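Local coordinates for uncharacterized protein TP-0789 domain-containing protein (Desulfovibrio piger ATCC 29098, PDB 4Z48) that is of unknown function but has a LolA-like fold and may, like LolA and LolB, which carry lipoproteins, bind a lipid or other hydrophobic ligand, at residues 99-103 and 241-245; 75-81 and 91-97. The contacts are given in a common frame with arbitrary orientation. Where two conformers were deposited one is given. Numbering follows the deposited sequence.

Interaction 1 of 2, residues 99-103 and 241-245; sequences ESLVR and HSALQ
Val102 is the residue through which the start of strand 101-104 meets the C-terminal tail 241-245; its CA lies 7.1 Å from that of Gln245. Residues 241-243 have helical backbone angles, and one turn is closed by Leu244 N to His241 O at 3.2 Å. On the other side, Ser100 has left-handed angles (49/40) and forms with Leu101 a G1 beta bulge opposite Leu96, after which 101-103 are extended. The bulge passed, Val102 (chi1 t) points toward the tail, whereas Leu101 and Arg103 point away. Val102 CG1 lies 3.9 Å from Leu244 CD1 (chi1 m, chi2 t) and 4.0 Å from His241 NE2, the t rotamer of His241 swinging its imidazole in from the side. Gln245 (chi1 -146°, chi2 t) brings OE1 to 3.4 Å from Val102 CG2. A water bridges the backbone and this amide, donating to Gln245 OE1 (3.1 Å) and accepting a weak bond from Val102 N (3.4 Å). Gln245 NE2 approaches Ser100 O to 3.2 Å, at an angle too poor for a hydrogen bond. Leu244 continues onto Trp93 and Leu79. A C-terminal tail thus packs over the face of strands 101-104, 91-96 and 77-82, at one end of an antiparallel LolA-like sheet.

Interaction 2 of 2, residues 75-81 and 91-97; sequences GTKYLVW and DMWVYLP
Six backbone hydrogen bonds join strands 77-81 and 91-96 as the two arms of an antiparallel beta hairpin. They come in reciprocal pairs: Lys77 N to Tyr95 O (3.2 Å) and Tyr95 N to Lys77 O (2.7 Å); Leu79 N to Trp93 O (2.9 Å) and Trp93 N to Leu79 O (3.0 Å); Trp81 N to Asp91 O (2.8 Å) and Asp91 N to Trp81 O (2.9 Å). Between them lie the non-hydrogen-bonded pairs Tyr78-Val94 and Val80-Met92, each with CA atoms 4.5 Å apart. The axes of 77-81 and 91-96 come within 4.7 Å at 169°. CA-H...O contacts supplement the pairing, as from Val94 CA to Lys77 O (3.2 Å). Asp91 forms a salt bridge with Arg104 and a hydrogen bond with Tyr83; Lys77 NZ reaches Ala243 O.

Lys77, Leu79, Trp81, Asp91, Trp93 and Tyr95 share one face. There Trp93 (chi1 m, chi2 -95°) turns its edge to the face of Trp81 (chi1 m, chi2 -2°), a T-shaped pair with six-membered-ring centroids 4.9 Å apart and planes at 78°. Leu79 CG lies 4.1 Å from Trp93 CE3. On the other face, Val94 CG2 (chi1 p) sits 3.7 Å from the centroid of the Tyr78 ring in a CH-pi contact, and Val80 CG2 meets CE of selenomethionine Met92 at 3.9 Å. Gly75 has a positive phi (97°), where a CB would jam against the preceding carbonyl O and crowd Pro97 CB, and Thr76 OG1, hydrogen-bonded to Val73 O, also lies 3.3 Å from Pro97 CD. Backbone bonding thus fixes the register, while both faces of the hairpin carry aromatic and apolar packing.

Both contacts lie at the same end of the sheet, tied together by strand 91-96: it is an arm of the hairpin in interaction 2 and pairs with strand 101-104 through a probable hydrogen bond from Leu96 N to Leu101 O (2.8 Å). Interaction 2 is partly buried and covers 703 Å², its strands held by main-chain hydrogen bonds and packed by side chains on both faces; interaction 1 is a surface contact of 222 Å². The tail crosses the face bearing Lys77, Leu79 and Trp93: Ala243 O receives a probable hydrogen bond from Lys77 NZ at 2.8 Å, and His241 meets Trp93 edge-to-face. Pairing continues to the edge strand, while side chains and a water hold the tail.

Interaction 1 of 2, residues 99-103 and 241-245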
ATOM      1  N   GLU A  99      22.140  -4.867 -12.906  1.00 38.89           N
ATOM      2  CA  GLU A  99      22.417  -6.190 -13.469  0.60 40.39           C
ATOM      3  C   GLU A  99      21.565  -6.480 -14.721  1.00 44.08           C
ATOM      4  O   GLU A  99      21.709  -7.562 -15.312  1.00 45.62           O
ATOM      5  CB  GLU A  99      22.244  -7.289 -12.407  0.60 42.22           C
ATOM      6  CG  GLU A  99      23.439  -7.422 -11.469  0.60 52.48           C
ATOM      7  CD  GLU A  99      24.663  -8.108 -12.046  0.60 66.54           C
ATOM      8  OE1 GLU A  99      24.633  -9.352 -12.186  0.60 62.62           O
ATOM      9  OE2 GLU A  99      25.664  -7.410 -12.330  0.60 54.69           O
ATOM     10  N   SER A 100      20.736  -5.490 -15.168  1.00 37.00           N
ATOM     11  CA  SER A 100      19.864  -5.524 -16.359  1.00 36.41           C
ATOM     12  C   SER A 100      19.045  -6.842 -16.326  1.00 39.61           C
ATOM     13  O   SER A 100      18.902  -7.533 -17.340  1.00 42.35           O
ATOM     14  CB  SER A 100      20.680  -5.385 -17.644  1.00 43.39           C
ATOM     15  OG  SER A 100      21.458  -4.196 -17.669  1.00 53.65           O
ATOM     16  N   LEU A 101      18.590  -7.199 -15.111  1.00 30.27           N
ATOM     17  CA  LEU A 101      17.852  -8.421 -14.772  1.00 31.31           C
ATOM     18  C   LEU A 101      16.493  -8.138 -14.254  1.00 29.34           C
ATOM     19  O   LEU A 101      16.312  -7.150 -13.559  1.00 26.73           O
ATOM     20  CB  LEU A 101      18.570  -9.193 -13.645  1.00 32.32           C
ATOM     21  CG  LEU A 101      19.719 -10.111 -13.998  1.00 40.72           C
ATOM     22  CD1 LEU A 101      20.328 -10.662 -12.731  1.00 42.00           C
ATOM     23  CD2 LEU A 101      19.252 -11.286 -14.877  1.00 47.58           C
ATOM     24  N   VAL A 102      15.587  -9.102 -14.449  1.00 26.78           N
ATOM     25  CA  VAL A 102      14.239  -9.136 -13.891  1.00 24.95           C
ATOM     26  C   VAL A 102      14.242 -10.288 -12.858  1.00 29.03           C
ATOM     27  O   VAL A 102      14.727 -11.372 -13.173  1.00 29.52           O
ATOM     28  CB  VAL A 102      13.136  -9.306 -14.992  1.00 29.20           C
ATOM     29  CG1 VAL A 102      11.739  -9.470 -14.379  1.00 28.16           C
ATOM     30  CG2 VAL A 102      13.155  -8.138 -15.988  1.00 28.90           C
ATOM     31  N   ARG A 103      13.744 -10.039 -11.628  1.00 23.24           N
ATOM     32  CA  ARG A 103      13.656 -11.038 -10.557  1.00 24.17           C
ATOM     33  C   ARG A 103      12.225 -11.042 -10.017  1.00 24.12           C
ATOM     34  O   ARG A 103      11.677  -9.973  -9.807  1.00 22.41           O
ATOM     35  CB  ARG A 103      14.657 -10.715  -9.419  1.00 29.73           C
ATOM     36  CG  ARG A 103      14.568 -11.665  -8.210  1.00 41.76           C
ATOM     37  CD  ARG A 103      15.555 -11.369  -7.082  1.00 48.09           C
ATOM     38  NE  ARG A 103      15.240 -10.167  -6.290  1.00 53.54           N
ATOM     39  CZ  ARG A 103      14.352 -10.099  -5.292  1.00 61.60           C
ATOM     40  NH1 ARG A 103      13.583 -11.153  -4.997  1.00 36.08           N
ATOM     41  NH2 ARG A 103      14.195  -8.972  -4.612  1.00 47.75           N
ATOM     42  N   HIS A 241       4.568  -7.905 -18.885  1.00 37.03           N
ATOM     43  CA  HIS A 241       5.886  -8.342 -18.416  1.00 39.10           C
ATOM     44  C   HIS A 241       7.012  -7.712 -19.252  1.00 44.45           C
ATOM     45  O   HIS A 241       8.071  -7.419 -18.693  1.00 43.85           O
ATOM     46  CB  HIS A 241       5.987  -9.877 -18.387  1.00 41.57           C
ATOM     47  CG  HIS A 241       7.030 -10.363 -17.436  1.00 45.42           C
ATOM     48  ND1 HIS A 241       8.231 -10.876 -17.892  1.00 48.20           N
ATOM     49  CD2 HIS A 241       7.043 -10.348 -16.083  1.00 47.37           C
ATOM     50  CE1 HIS A 241       8.930 -11.178 -16.808  1.00 47.66           C
ATOM     51  NE2 HIS A 241       8.259 -10.872 -15.694  1.00 47.62           N
ATOM     52  N   SER A 242       6.718  -7.380 -20.545  1.00 42.89           N
ATOM     53  CA  SER A 242       7.594  -6.702 -21.520  1.00 43.21           C
ATOM     54  C   SER A 242       7.936  -5.255 -21.130  1.00 45.98           C
ATOM     55  O   SER A 242       8.974  -4.761 -21.560  1.00 46.14           O
ATOM     56  CB  SER A 242       6.959  -6.703 -22.909  1.00 49.47           C
ATOM     57  OG  SER A 242       5.743  -5.972 -22.963  1.00 61.20           O
ATOM     58  N   ALA A 243       7.085  -4.572 -20.335  1.00 41.22           N
ATOM     59  CA  ALA A 243       7.355  -3.201 -19.874  1.00 40.05           C
ATOM     60  C   ALA A 243       8.583  -3.162 -18.922  1.00 42.58           C
ATOM     61  O   ALA A 243       9.177  -2.095 -18.729  1.00 40.94           O
ATOM     62  CB  ALA A 243       6.131  -2.624 -19.179  1.00 40.93           C
ATOM     63  N   LEU A 244       8.978  -4.334 -18.359  1.00 38.13           N
ATOM     64  CA  LEU A 244      10.114  -4.445 -17.448  1.00 36.51           C
ATOM     65  C   LEU A 244      11.448  -4.326 -18.205  1.00 42.44           C
ATOM     66  O   LEU A 244      12.060  -3.269 -18.106  1.00 41.22           O
ATOM     67  CB  LEU A 244      10.046  -5.723 -16.591  1.00 36.20           C
ATOM     68  CG  LEU A 244       8.942  -5.713 -15.525  1.00 38.99           C
ATOM     69  CD1 LEU A 244       8.743  -7.089 -14.940  1.00 39.09           C
ATOM     70  CD2 LEU A 244       9.250  -4.734 -14.415  1.00 40.10           C
ATOM     71  N   GLN A 245      11.890  -5.356 -18.966  1.00 40.11           N
ATOM     72  CA  GLN A 245      13.155  -5.276 -19.700  1.00 61.57           C
ATOM     73  C   GLN A 245      12.934  -4.628 -21.065  1.00 88.58           C
ATOM     74  O   GLN A 245      12.901  -3.400 -21.157  1.00 49.76           O
ATOM     75  CB  GLN A 245      13.810  -6.663 -19.839  1.00 63.21           C
ATOM     76  CG  GLN A 245      15.340  -6.597 -19.800  1.00 72.85           C
ATOM     77  CD  GLN A 245      16.010  -7.870 -19.340  1.00 87.48           C
ATOM     78  OE1 GLN A 245      15.555  -8.561 -18.421  1.00 81.57           O
ATOM     79  NE2 GLN A 245      17.159  -8.168 -19.922  1.00 82.32           N
TER
HETATM   80  O   HOH W   1      15.766 -11.310 -17.040  1.00 35.33           O

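Interaction 2 of 2, residues 75-81 and 91-97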
ATOM      1  N   GLY A  75      15.811   3.782 -13.371  1.00 19.26           N
ATOM      2  CA  GLY A  75      15.557   2.600 -14.201  1.00 21.27           C
ATOM      3  C   GLY A  75      14.970   1.403 -13.457  1.00 23.35           C
ATOM      4  O   GLY A  75      14.512   0.444 -14.096  1.00 22.09           O
ATOM      5  N   THR A  76      14.986   1.421 -12.098  1.00 17.29           N
ATOM      6  CA  THR A  76      14.373   0.317 -11.326  1.00 16.39           C
ATOM      7  C   THR A  76      12.869   0.370 -11.596  1.00 20.56           C
ATOM      8  O   THR A  76      12.283   1.445 -11.609  1.00 20.10           O
ATOM      9  CB  THR A  76      14.680   0.399  -9.811  1.00 21.48           C
ATOM     10  OG1 THR A  76      16.078   0.616  -9.631  1.00 20.11           O
ATOM     11  CG2 THR A  76      14.216  -0.873  -9.027  1.00 18.72           C
ATOM     12  N   LYS A  77      12.282  -0.783 -11.889  1.00 18.60           N
ATOM     13  CA  LYS A  77      10.870  -0.924 -12.169  1.00 18.00           C
ATOM     14  C   LYS A  77      10.287  -2.113 -11.405  1.00 22.23           C
ATOM     15  O   LYS A  77      10.886  -3.186 -11.379  1.00 22.40           O
ATOM     16  CB  LYS A  77      10.601  -1.104 -13.668  1.00 18.22           C
ATOM     17  CG  LYS A  77      10.942   0.092 -14.555  1.00 22.62           C
ATOM     18  CD  LYS A  77      10.837  -0.338 -16.000  1.00 32.85           C
ATOM     19  CE  LYS A  77      10.831   0.817 -16.955  1.00 46.16           C
ATOM     20  NZ  LYS A  77      10.404   0.395 -18.315  1.00 54.88           N
ATOM     21  N   TYR A  78       9.124  -1.905 -10.796  1.00 17.93           N
ATOM     22  CA  TYR A  78       8.333  -2.947 -10.131  1.00 18.93           C
ATOM     23  C   TYR A  78       7.045  -3.149 -10.879  1.00 23.01           C
ATOM     24  O   TYR A  78       6.340  -2.177 -11.133  1.00 23.13           O
ATOM     25  CB  TYR A  78       8.019  -2.609  -8.677  1.00 20.10           C
ATOM     26  CG  TYR A  78       9.200  -2.735  -7.762  1.00 21.56           C
ATOM     27  CD1 TYR A  78      10.178  -1.738  -7.710  1.00 21.77           C
ATOM     28  CD2 TYR A  78       9.320  -3.822  -6.893  1.00 22.40           C
ATOM     29  CE1 TYR A  78      11.262  -1.838  -6.842  1.00 25.17           C
ATOM     30  CE2 TYR A  78      10.400  -3.929  -6.024  1.00 22.90           C
ATOM     31  CZ  TYR A  78      11.348  -2.920  -5.977  1.00 25.72           C
ATOM     32  OH  TYR A  78      12.408  -3.021  -5.109  1.00 28.45           O
ATOM     33  N   LEU A  79       6.743  -4.409 -11.249  1.00 19.27           N
ATOM     34  CA  LEU A  79       5.491  -4.774 -11.908  1.00 20.37           C
ATOM     35  C   LEU A  79       4.665  -5.591 -10.897  1.00 23.66           C
ATOM     36  O   LEU A  79       5.169  -6.565 -10.356  1.00 21.79           O
ATOM     37  CB  LEU A  79       5.734  -5.553 -13.215  1.00 19.99           C
ATOM     38  CG  LEU A  79       4.488  -6.017 -14.007  1.00 23.55           C
ATOM     39  CD1 LEU A  79       3.563  -4.860 -14.348  1.00 24.29           C
ATOM     40  CD2 LEU A  79       4.900  -6.711 -15.289  1.00 26.70           C
ATOM     41  N   VAL A  80       3.441  -5.148 -10.577  1.00 20.96           N
ATOM     42  CA  VAL A  80       2.621  -5.857  -9.598  1.00 22.10           C
ATOM     43  C   VAL A  80       1.299  -6.241 -10.241  1.00 26.17           C
ATOM     44  O   VAL A  80       0.643  -5.386 -10.838  1.00 25.35           O
ATOM     45  CB  VAL A  80       2.372  -5.042  -8.291  1.00 27.57           C
ATOM     46  CG1 VAL A  80       1.636  -5.889  -7.250  1.00 28.06           C
ATOM     47  CG2 VAL A  80       3.657  -4.426  -7.722  1.00 27.58           C
ATOM     48  N   TRP A  81       0.947  -7.529 -10.161  1.00 24.90           N
ATOM     49  CA  TRP A  81      -0.335  -8.094 -10.596  1.00 25.88           C
ATOM     50  C   TRP A  81      -1.032  -8.577  -9.333  1.00 27.40           C
ATOM     51  O   TRP A  81      -0.693  -9.638  -8.788  1.00 23.87           O
ATOM     52  CB  TRP A  81      -0.143  -9.222 -11.612  1.00 26.07           C
ATOM     53  CG  TRP A  81       0.404  -8.822 -12.945  1.00 27.26           C
ATOM     54  CD1 TRP A  81       0.719  -7.564 -13.377  1.00 29.43           C
ATOM     55  CD2 TRP A  81       0.745  -9.714 -14.017  1.00 28.15           C
ATOM     56  NE1 TRP A  81       1.220  -7.617 -14.658  1.00 28.77           N
ATOM     57  CE2 TRP A  81       1.242  -8.923 -15.077  1.00 30.72           C
ATOM     58  CE3 TRP A  81       0.636 -11.111 -14.198  1.00 30.15           C
ATOM     59  CZ2 TRP A  81       1.649  -9.474 -16.292  1.00 30.74           C
ATOM     60  CZ3 TRP A  81       1.049 -11.663 -15.400  1.00 32.29           C
ATOM     61  CH2 TRP A  81       1.550 -10.847 -16.432  1.00 32.94           C
ATOM     62  N   ASP A  91       1.323 -11.497  -7.995  1.00 23.05           N
ATOM     63  CA  ASP A  91       2.554 -11.587  -8.755  1.00 21.99           C
ATOM     64  C   ASP A  91       3.328 -10.269  -8.671  1.00 24.08           C
ATOM     65  O   ASP A  91       2.775  -9.167  -8.780  1.00 22.24           O
ATOM     66  CB  ASP A  91       2.257 -11.951 -10.225  1.00 23.84           C
ATOM     67  CG  ASP A  91       1.807 -13.377 -10.455  1.00 34.54           C
ATOM     68  OD1 ASP A  91       2.435 -14.289  -9.897  1.00 35.15           O
ATOM     69  OD2 ASP A  91       0.841 -13.577 -11.221  1.00 35.43           O
HETATM   70  N   MSE A  92       4.611 -10.382  -8.492  1.00 19.10           N
HETATM   71  CA  MSE A  92       5.451  -9.207  -8.406  1.00 17.50           C
HETATM   72  C   MSE A  92       6.823  -9.508  -8.996  1.00 22.48           C
HETATM   73  O   MSE A  92       7.393 -10.597  -8.786  1.00 20.99           O
HETATM   74  CB  MSE A  92       5.578  -8.743  -6.952  1.00 18.11           C
HETATM   75  CG  MSE A  92       6.438  -7.512  -6.768  1.00 24.01           C
HETATM   76 SE   MSE A  92       6.482  -6.939  -4.913  0.75 32.74          SE
HETATM   77  CE  MSE A  92       4.707  -6.537  -4.678  1.00 29.47           C
ATOM     78  N   TRP A  93       7.325  -8.540  -9.736  1.00 21.94           N
ATOM     79  CA  TRP A  93       8.650  -8.587 -10.339  1.00 21.94           C
ATOM     80  C   TRP A  93       9.365  -7.239 -10.221  1.00 22.91           C
ATOM     81  O   TRP A  93       8.737  -6.177 -10.206  1.00 19.95           O
ATOM     82  CB  TRP A  93       8.561  -8.955 -11.815  1.00 22.59           C
ATOM     83  CG  TRP A  93       7.919 -10.276 -12.118  1.00 24.48           C
ATOM     84  CD1 TRP A  93       8.551 -11.465 -12.318  1.00 27.64           C
ATOM     85  CD2 TRP A  93       6.538 -10.497 -12.419  1.00 24.72           C
ATOM     86  NE1 TRP A  93       7.643 -12.428 -12.698  1.00 26.71           N
ATOM     87  CE2 TRP A  93       6.402 -11.857 -12.784  1.00 28.59           C
ATOM     88  CE3 TRP A  93       5.397  -9.670 -12.427  1.00 25.75           C
ATOM     89  CZ2 TRP A  93       5.174 -12.408 -13.165  1.00 28.26           C
ATOM     90  CZ3 TRP A  93       4.187 -10.214 -12.808  1.00 27.92           C
ATOM     91  CH2 TRP A  93       4.077 -11.572 -13.156  1.00 28.92           C
ATOM     92  N   VAL A  94      10.680  -7.294 -10.169  1.00 19.08           N
ATOM     93  CA  VAL A  94      11.513  -6.087 -10.145  1.00 18.41           C
ATOM     94  C   VAL A  94      12.548  -6.191 -11.258  1.00 22.84           C
ATOM     95  O   VAL A  94      13.177  -7.244 -11.389  1.00 21.05           O
ATOM     96  CB  VAL A  94      12.194  -5.812  -8.753  1.00 21.82           C
ATOM     97  CG1 VAL A  94      13.053  -6.992  -8.277  1.00 21.82           C
ATOM     98  CG2 VAL A  94      13.015  -4.510  -8.768  1.00 21.60           C
ATOM     99  N   TYR A  95      12.695  -5.113 -12.070  1.00 20.99           N
ATOM    100  CA  TYR A  95      13.791  -4.939 -13.025  1.00 21.61           C
ATOM    101  C   TYR A  95      14.878  -4.116 -12.300  1.00 24.46           C
ATOM    102  O   TYR A  95      14.596  -3.008 -11.833  1.00 21.44           O
ATOM    103  CB  TYR A  95      13.333  -4.271 -14.331  1.00 22.72           C
ATOM    104  CG  TYR A  95      14.499  -3.911 -15.220  1.00 25.64           C
ATOM    105  CD1 TYR A  95      15.061  -4.850 -16.082  1.00 27.34           C
ATOM    106  CD2 TYR A  95      15.092  -2.650 -15.148  1.00 27.49           C
ATOM    107  CE1 TYR A  95      16.187  -4.548 -16.846  1.00 28.85           C
ATOM    108  CE2 TYR A  95      16.209  -2.334 -15.919  1.00 29.25           C
ATOM    109  CZ  TYR A  95      16.738  -3.279 -16.783  1.00 35.96           C
ATOM    110  OH  TYR A  95      17.830  -2.971 -17.550  1.00 37.49           O
ATOM    111  N   LEU A  96      16.083  -4.681 -12.167  1.00 23.74           N
ATOM    112  CA  LEU A  96      17.238  -4.057 -11.500  1.00 24.31           C
ATOM    113  C   LEU A  96      18.211  -3.519 -12.562  1.00 27.69           C
ATOM    114  O   LEU A  96      18.771  -4.321 -13.310  1.00 26.09           O
ATOM    115  CB  LEU A  96      17.938  -5.060 -10.568  1.00 24.51           C
ATOM    116  CG  LEU A  96      17.066  -5.605  -9.413  1.00 28.14           C
ATOM    117  CD1 LEU A  96      17.683  -6.886  -8.827  1.00 28.28           C
ATOM    118  CD2 LEU A  96      16.866  -4.570  -8.328  1.00 26.97           C
ATOM    119  N   PRO A  97      18.397  -2.175 -12.665  1.00 23.87           N
ATOM    120  CA  PRO A  97      19.233  -1.627 -13.748  1.00 24.86           C
ATOM    121  C   PRO A  97      20.712  -2.010 -13.686  1.00 30.55           C
ATOM    122  O   PRO A  97      21.325  -2.088 -14.752  1.00 32.10           O
ATOM    123  CB  PRO A  97      19.062  -0.112 -13.589  1.00 26.00           C
ATOM    124  CG  PRO A  97      18.665   0.081 -12.111  1.00 28.05           C
ATOM    125  CD  PRO A  97      17.769  -1.086 -11.879  1.00 23.38           C
TER